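Local coordinates for sortase family protein (Clostridium perfringens, PDB 4D70) that is a class D sortase, a cysteine transpeptidase that probably cleaves a sorting motif in surface proteins and joins them to a new amine, at residues I61-I75 with N119-T133. Numbering follows the deposited sequence. Where two conformers were deposited one is given.
Sequences IALIDIEKIGVHTVI and NIDKLQVGDEIKITT
Asn119 opens the contact with its backbone: its O lies 3.4 Å from Ile69 CG2, while Ile69 CD1 reaches over Ile120 CA. Ile69 holds CG1 between its backbone N and carbonyl carbon (chi1 57°), which sets CG2 against Asn119 O and Leu123 CD2, and CD1 against Ile120 CA. Leu123 supplies the apolar contact here, its side chain roughly perpendicular to that of Ile66; its CD2 sits 3.7 Å from Ile66 CG2 and also meets Lys68 CB.

Around Lys68 NZ three acceptors converge: Lys122 O, Gln124 OE1 at 3.0 Å and, in a salt bridge, Asp127 OD2 at 2.7 Å. NZ approaches OD2 on the syn side, 19° out of the carboxylate plane; Gln124 N binds the same oxygen from above that plane, across the type II turn 124-127. Next, Glu128 O takes protons from two waters, which in turn accept from Glu67 N and Lys68 N, joining it to the 3-10 segment 67-68.

From Lys130 to Thr132 the pairing is antiparallel. Lys130 and Thr132 form hydrogen-bonded pairs with Asp65 and Leu63; Asp65 N to Lys130 O measures 2.9 Å, with 169° at the hydrogen. On the opposite face Ile129 CG2 and Ile131 CD1 pack beside Ile64, and Ile131 CD1 also touches Ile75 CD1 at 4.0 Å. One water lies among Thr132 OG1, Asp65 OD2 and Lys130 O, while Asp65 OD1 accepts from His72 ND1 in the imidazole plane (2.6 Å).

Within the sortase beta-barrel, strand 60-66 thus lies between 71-77 and 128-132, with Ile64 and Ile131 on one face and Asp65, Lys130, Thr132 and Leu63, covered by helix 29-39, on the other; the three acceptors would favour a charged Lys68, fastening the 3-10 segment after strand 61-66 to the chain around the 124-127 turn.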
loop_
_atom_site.group_PDB
_atom_site.type_symbol
_atom_site.label_atom_id
_atom_site.label_comp_id
_atom_site.label_asym_id
_atom_site.label_seq_id
_atom_site.Cartn_x
_atom_site.Cartn_y
_atom_site.Cartn_z
ATOM N N ILE A 61 -2.732 8.823 -0.552
ATOM C CA ILE A 61 -1.535 9.183 0.207
ATOM C C ILE A 61 -0.216 8.895 -0.497
ATOM O O ILE A 61 0.802 9.374 -0.067
ATOM C CB ILE A 61 -1.536 8.479 1.590
ATOM C CG1 ILE A 61 -1.451 6.966 1.410
ATOM C CG2 ILE A 61 -2.769 8.873 2.397
ATOM C CD1 ILE A 61 -1.090 6.274 2.665
ATOM N N ALA A 62 -0.255 8.069 -1.532
ATOM C CA ALA A 62 0.925 7.715 -2.299
ATOM C C ALA A 62 0.472 7.079 -3.597
ATOM O O ALA A 62 -0.638 6.546 -3.708
ATOM C CB ALA A 62 1.803 6.704 -1.515
ATOM N N LEU A 63 1.381 7.070 -4.531
ATOM C CA LEU A 63 1.271 6.261 -5.679
ATOM C C LEU A 63 2.066 4.976 -5.444
ATOM O O LEU A 63 3.064 4.946 -4.725
ATOM C CB LEU A 63 1.928 6.965 -6.880
ATOM C CG LEU A 63 1.346 8.342 -7.314
ATOM C CD1 LEU A 63 2.145 8.829 -8.522
ATOM C CD2 LEU A 63 -0.145 8.287 -7.655
ATOM N N ILE A 64 1.601 3.937 -6.050
ATOM C CA ILE A 64 2.297 2.664 -6.081
ATOM C C ILE A 64 2.503 2.228 -7.519
ATOM O O ILE A 64 1.573 2.187 -8.337
ATOM C CB ILE A 64 1.540 1.594 -5.266
ATOM C CG1 ILE A 64 2.302 0.246 -5.285
ATOM C CG2 ILE A 64 0.100 1.376 -5.790
ATOM C CD1 ILE A 64 1.883 -0.701 -4.163
ATOM N N ASP A 65 3.738 1.868 -7.838
ATOM C CA ASP A 65 4.092 1.275 -9.126
ATOM C C ASP A 65 4.867 0.001 -8.913
ATOM O O ASP A 65 5.847 -0.015 -8.180
ATOM C CB ASP A 65 4.973 2.260 -9.907
ATOM C CG ASP A 65 4.230 3.519 -10.262
ATOM O OD1 ASP A 65 3.468 3.455 -11.252
ATOM O OD2 ASP A 65 4.310 4.511 -9.499
ATOM N N ILE A 66 4.371 -1.085 -9.491
ATOM C CA ILE A 66 5.055 -2.363 -9.521
ATOM C C ILE A 66 5.192 -2.850 -10.961
ATOM O O ILE A 66 4.269 -3.435 -11.545
ATOM C CB ILE A 66 4.303 -3.426 -8.728
ATOM C CG1 ILE A 66 3.892 -2.843 -7.343
ATOM C CG2 ILE A 66 5.158 -4.612 -8.598
ATOM C CD1 ILE A 66 3.081 -3.802 -6.532
ATOM N N GLU A 67 6.356 -2.591 -11.520
ATOM C CA GLU A 67 6.591 -2.799 -12.944
ATOM C C GLU A 67 6.329 -4.245 -13.314
ATOM O O GLU A 67 5.744 -4.498 -14.343
ATOM C CB GLU A 67 8.026 -2.394 -13.344
ATOM C CG GLU A 67 8.370 -0.917 -13.106
ATOM C CD GLU A 67 7.375 0.053 -13.736
ATOM O OE1 GLU A 67 6.957 -0.244 -14.899
ATOM O OE2 GLU A 67 7.016 1.089 -13.066
ATOM N N LYS A 68 6.719 -5.188 -12.465
ATOM C CA LYS A 68 6.673 -6.615 -12.830
ATOM C C LYS A 68 5.276 -7.110 -13.135
ATOM O O LYS A 68 5.112 -8.007 -13.970
ATOM C CB LYS A 68 7.297 -7.423 -11.741
ATOM C CG LYS A 68 7.336 -8.919 -11.932
ATOM C CD LYS A 68 8.683 -9.341 -12.422
ATOM C CE LYS A 68 8.851 -10.853 -12.354
ATOM N NZ LYS A 68 8.946 -11.469 -11.021
ATOM N N ILE A 69 4.273 -6.479 -12.534
ATOM C CA ILE A 69 2.878 -6.865 -12.744
ATOM C C ILE A 69 1.951 -5.746 -13.252
ATOM O O ILE A 69 0.738 -5.884 -13.196
ATOM C CB ILE A 69 2.285 -7.519 -11.486
ATOM C CG1 ILE A 69 2.385 -6.591 -10.275
ATOM C CG2 ILE A 69 3.027 -8.835 -11.244
ATOM C CD1 ILE A 69 1.619 -7.104 -9.064
ATOM N N GLY A 70 2.516 -4.665 -13.773
ATOM C CA GLY A 70 1.718 -3.619 -14.360
ATOM C C GLY A 70 0.840 -2.884 -13.398
ATOM O O GLY A 70 -0.162 -2.347 -13.804
ATOM N N VAL A 71 1.196 -2.831 -12.110
ATOM C CA VAL A 71 0.413 -2.071 -11.169
ATOM C C VAL A 71 0.900 -0.623 -11.158
ATOM O O VAL A 71 2.080 -0.355 -10.989
ATOM C CB VAL A 71 0.510 -2.665 -9.772
ATOM C CG1 VAL A 71 -0.028 -1.697 -8.750
ATOM C CG2 VAL A 71 -0.236 -3.972 -9.711
ATOM N N HIS A 72 -0.022 0.311 -11.376
ATOM C CA HIS A 72 0.282 1.733 -11.448
ATOM C C HIS A 72 -0.943 2.415 -10.945
ATOM O O HIS A 72 -1.847 2.716 -11.722
ATOM C CB HIS A 72 0.576 2.188 -12.893
ATOM C CG HIS A 72 1.718 1.450 -13.509
ATOM N ND1 HIS A 72 3.023 1.676 -13.136
ATOM C CD2 HIS A 72 1.747 0.428 -14.401
ATOM C CE1 HIS A 72 3.810 0.848 -13.786
ATOM N NE2 HIS A 72 3.059 0.069 -14.544
ATOM N N THR A 73 -1.010 2.678 -9.648
ATOM C CA THR A 73 -2.216 3.283 -9.117
ATOM C C THR A 73 -1.905 4.064 -7.860
ATOM O O THR A 73 -0.811 4.577 -7.709
ATOM C CB THR A 73 -3.352 2.246 -8.960
ATOM O OG1 THR A 73 -4.573 2.915 -8.614
ATOM C CG2 THR A 73 -3.052 1.218 -7.862
ATOM N N VAL A 74 -2.906 4.221 -7.008
ATOM C CA VAL A 74 -2.864 5.087 -5.868
ATOM C C VAL A 74 -3.201 4.257 -4.626
ATOM O O VAL A 74 -3.865 3.232 -4.734
ATOM C CB VAL A 74 -3.901 6.232 -5.984
ATOM C CG1 VAL A 74 -5.336 5.695 -5.972
ATOM C CG2 VAL A 74 -3.734 7.251 -4.894
ATOM N N ILE A 75 -2.703 4.720 -3.482
ATOM C CA ILE A 75 -3.012 4.151 -2.190
ATOM C C ILE A 75 -3.845 5.103 -1.426
ATOM O O ILE A 75 -3.463 6.231 -1.276
ATOM C CB ILE A 75 -1.761 3.776 -1.411
ATOM C CG1 ILE A 75 -0.987 2.707 -2.225
ATOM C CG2 ILE A 75 -2.138 3.210 -0.007
ATOM C CD1 ILE A 75 0.425 2.516 -1.763
ATOM N N ASN A 119 -2.540 -10.394 -10.213
ATOM C CA ASN A 119 -1.267 -11.064 -10.512
ATOM C C ASN A 119 -0.153 -10.945 -9.465
ATOM O O ASN A 119 1.058 -11.133 -9.755
ATOM C CB ASN A 119 -0.758 -10.538 -11.825
ATOM C CG ASN A 119 -1.616 -11.030 -12.978
ATOM O OD1 ASN A 119 -1.995 -12.192 -13.016
ATOM N ND2 ASN A 119 -1.940 -10.148 -13.896
ATOM N N ILE A 120 -0.535 -10.679 -8.248
ATOM C CA ILE A 120 0.486 -10.509 -7.218
ATOM C C ILE A 120 1.359 -11.770 -6.996
ATOM O O ILE A 120 2.533 -11.672 -6.578
ATOM C CB ILE A 120 -0.134 -9.980 -5.910
ATOM C CG1 ILE A 120 0.968 -9.394 -5.041
ATOM C CG2 ILE A 120 -0.929 -11.051 -5.147
ATOM C CD1 ILE A 120 0.474 -8.524 -3.954
ATOM N N ASP A 121 0.812 -12.946 -7.290
ATOM C CA ASP A 121 1.565 -14.213 -7.143
ATOM C C ASP A 121 2.791 -14.292 -8.103
ATOM O O ASP A 121 3.659 -15.154 -7.945
ATOM C CB ASP A 121 0.636 -15.371 -7.428
ATOM C CG ASP A 121 -0.053 -15.172 -8.787
ATOM O OD1 ASP A 121 -1.017 -14.382 -8.900
ATOM O OD2 ASP A 121 0.471 -15.661 -9.766
ATOM N N LYS A 122 2.864 -13.414 -9.100
ATOM C CA LYS A 122 4.027 -13.375 -9.947
ATOM C C LYS A 122 5.200 -12.626 -9.347
ATOM O O LYS A 122 6.282 -12.757 -9.820
ATOM C CB LYS A 122 3.665 -12.767 -11.297
ATOM C CG LYS A 122 2.449 -13.484 -11.919
ATOM C CD LYS A 122 2.769 -13.886 -13.341
ATOM C CE LYS A 122 1.528 -14.026 -14.203
ATOM N NZ LYS A 122 1.414 -12.790 -15.014
ATOM N N LEU A 123 4.975 -11.843 -8.304
ATOM C CA LEU A 123 6.072 -11.149 -7.702
ATOM C C LEU A 123 7.028 -12.127 -7.019
ATOM O O LEU A 123 6.602 -13.095 -6.446
ATOM C CB LEU A 123 5.579 -10.100 -6.681
ATOM C CG LEU A 123 4.814 -8.940 -7.299
ATOM C CD1 LEU A 123 4.393 -7.973 -6.234
ATOM C CD2 LEU A 123 5.655 -8.264 -8.376
ATOM N N GLN A 124 8.316 -11.813 -7.025
ATOM C CA GLN A 124 9.305 -12.620 -6.449
ATOM C C GLN A 124 10.174 -11.840 -5.563
ATOM O O GLN A 124 10.237 -10.636 -5.699
ATOM C CB GLN A 124 10.229 -13.251 -7.536
ATOM C CG GLN A 124 9.450 -14.172 -8.502
ATOM C CD GLN A 124 10.414 -14.608 -9.611
ATOM O OE1 GLN A 124 10.754 -13.838 -10.490
ATOM N NE2 GLN A 124 10.942 -15.801 -9.476
ATOM N N VAL A 125 10.927 -12.551 -4.728
ATOM C CA VAL A 125 11.932 -11.914 -3.888
ATOM C C VAL A 125 12.913 -11.159 -4.814
ATOM O O VAL A 125 13.331 -11.691 -5.866
ATOM C CB VAL A 125 12.708 -13.000 -3.125
ATOM C CG1 VAL A 125 14.039 -12.444 -2.597
ATOM C CG2 VAL A 125 11.832 -13.576 -2.006
ATOM N N GLY A 126 13.217 -9.918 -4.501
ATOM C CA GLY A 126 14.081 -9.109 -5.376
ATOM C C GLY A 126 13.349 -8.175 -6.320
ATOM O O GLY A 126 13.941 -7.219 -6.814
ATOM N N ASP A 127 12.048 -8.352 -6.504
ATOM C CA ASP A 127 11.282 -7.415 -7.312
ATOM C C ASP A 127 11.077 -6.155 -6.542
ATOM O O ASP A 127 11.069 -6.126 -5.265
ATOM C CB ASP A 127 9.929 -7.976 -7.697
ATOM C CG ASP A 127 10.039 -9.090 -8.738
ATOM O OD1 ASP A 127 11.087 -9.132 -9.395
ATOM O OD2 ASP A 127 9.124 -9.947 -8.814
ATOM N N GLU A 128 10.943 -5.091 -7.277
ATOM C CA GLU A 128 10.828 -3.763 -6.687
ATOM C C GLU A 128 9.378 -3.237 -6.635
ATOM O O GLU A 128 8.587 -3.480 -7.557
ATOM C CB GLU A 128 11.661 -2.770 -7.522
ATOM C CG GLU A 128 12.368 -1.691 -6.736
ATOM C CD GLU A 128 13.456 -0.983 -7.571
ATOM O OE1 GLU A 128 14.539 -1.538 -7.813
ATOM O OE2 GLU A 128 13.211 0.118 -8.038
ATOM N N ILE A 129 9.090 -2.479 -5.563
ATOM C CA ILE A 129 7.857 -1.777 -5.361
ATOM C C ILE A 129 8.223 -0.315 -5.115
ATOM O O ILE A 129 8.898 0.028 -4.144
ATOM C CB ILE A 129 7.034 -2.288 -4.150
ATOM C CG1 ILE A 129 6.616 -3.789 -4.342
ATOM C CG2 ILE A 129 5.790 -1.464 -3.931
ATOM C CD1 ILE A 129 6.275 -4.429 -3.014
ATOM N N LYS A 130 7.739 0.535 -5.980
ATOM C CA LYS A 130 7.992 1.971 -5.888
ATOM C C LYS A 130 6.798 2.721 -5.293
ATOM O O LYS A 130 5.693 2.606 -5.756
ATOM C CB LYS A 130 8.339 2.526 -7.281
ATOM C CG LYS A 130 8.638 4.039 -7.316
ATOM C CD LYS A 130 8.548 4.588 -8.738
ATOM C CE LYS A 130 9.668 4.128 -9.622
ATOM N NZ LYS A 130 9.326 4.558 -11.008
ATOM N N ILE A 131 7.063 3.499 -4.262
ATOM C CA ILE A 131 6.051 4.222 -3.521
ATOM C C ILE A 131 6.431 5.695 -3.561
ATOM O O ILE A 131 7.510 6.081 -3.111
ATOM C CB ILE A 131 5.920 3.787 -2.075
ATOM C CG1 ILE A 131 5.676 2.268 -1.996
ATOM C CG2 ILE A 131 4.777 4.560 -1.391
ATOM C CD1 ILE A 131 4.329 1.773 -2.518
ATOM N N THR A 132 5.530 6.495 -4.137
ATOM C CA THR A 132 5.775 7.955 -4.342
ATOM C C THR A 132 4.826 8.753 -3.525
ATOM O O THR A 132 3.590 8.655 -3.703
ATOM C CB THR A 132 5.564 8.280 -5.820
ATOM O OG1 THR A 132 6.415 7.420 -6.563
ATOM C CG2 THR A 132 5.917 9.702 -6.118
ATOM N N THR A 133 5.365 9.502 -2.564
ATOM C CA THR A 133 4.540 10.389 -1.795
ATOM C C THR A 133 4.589 11.791 -2.468
ATOM O O THR A 133 5.210 11.962 -3.501
ATOM C CB THR A 133 5.057 10.569 -0.356
ATOM O OG1 THR A 133 6.368 11.138 -0.390
ATOM C CG2 THR A 133 5.138 9.206 0.358
HETATM O O HOH W 1 5.167 5.195 -7.181
HETATM O O HOH W 2 8.401 -1.427 -9.780
HETATM O O HOH W 3 8.470 -4.918 -10.029
#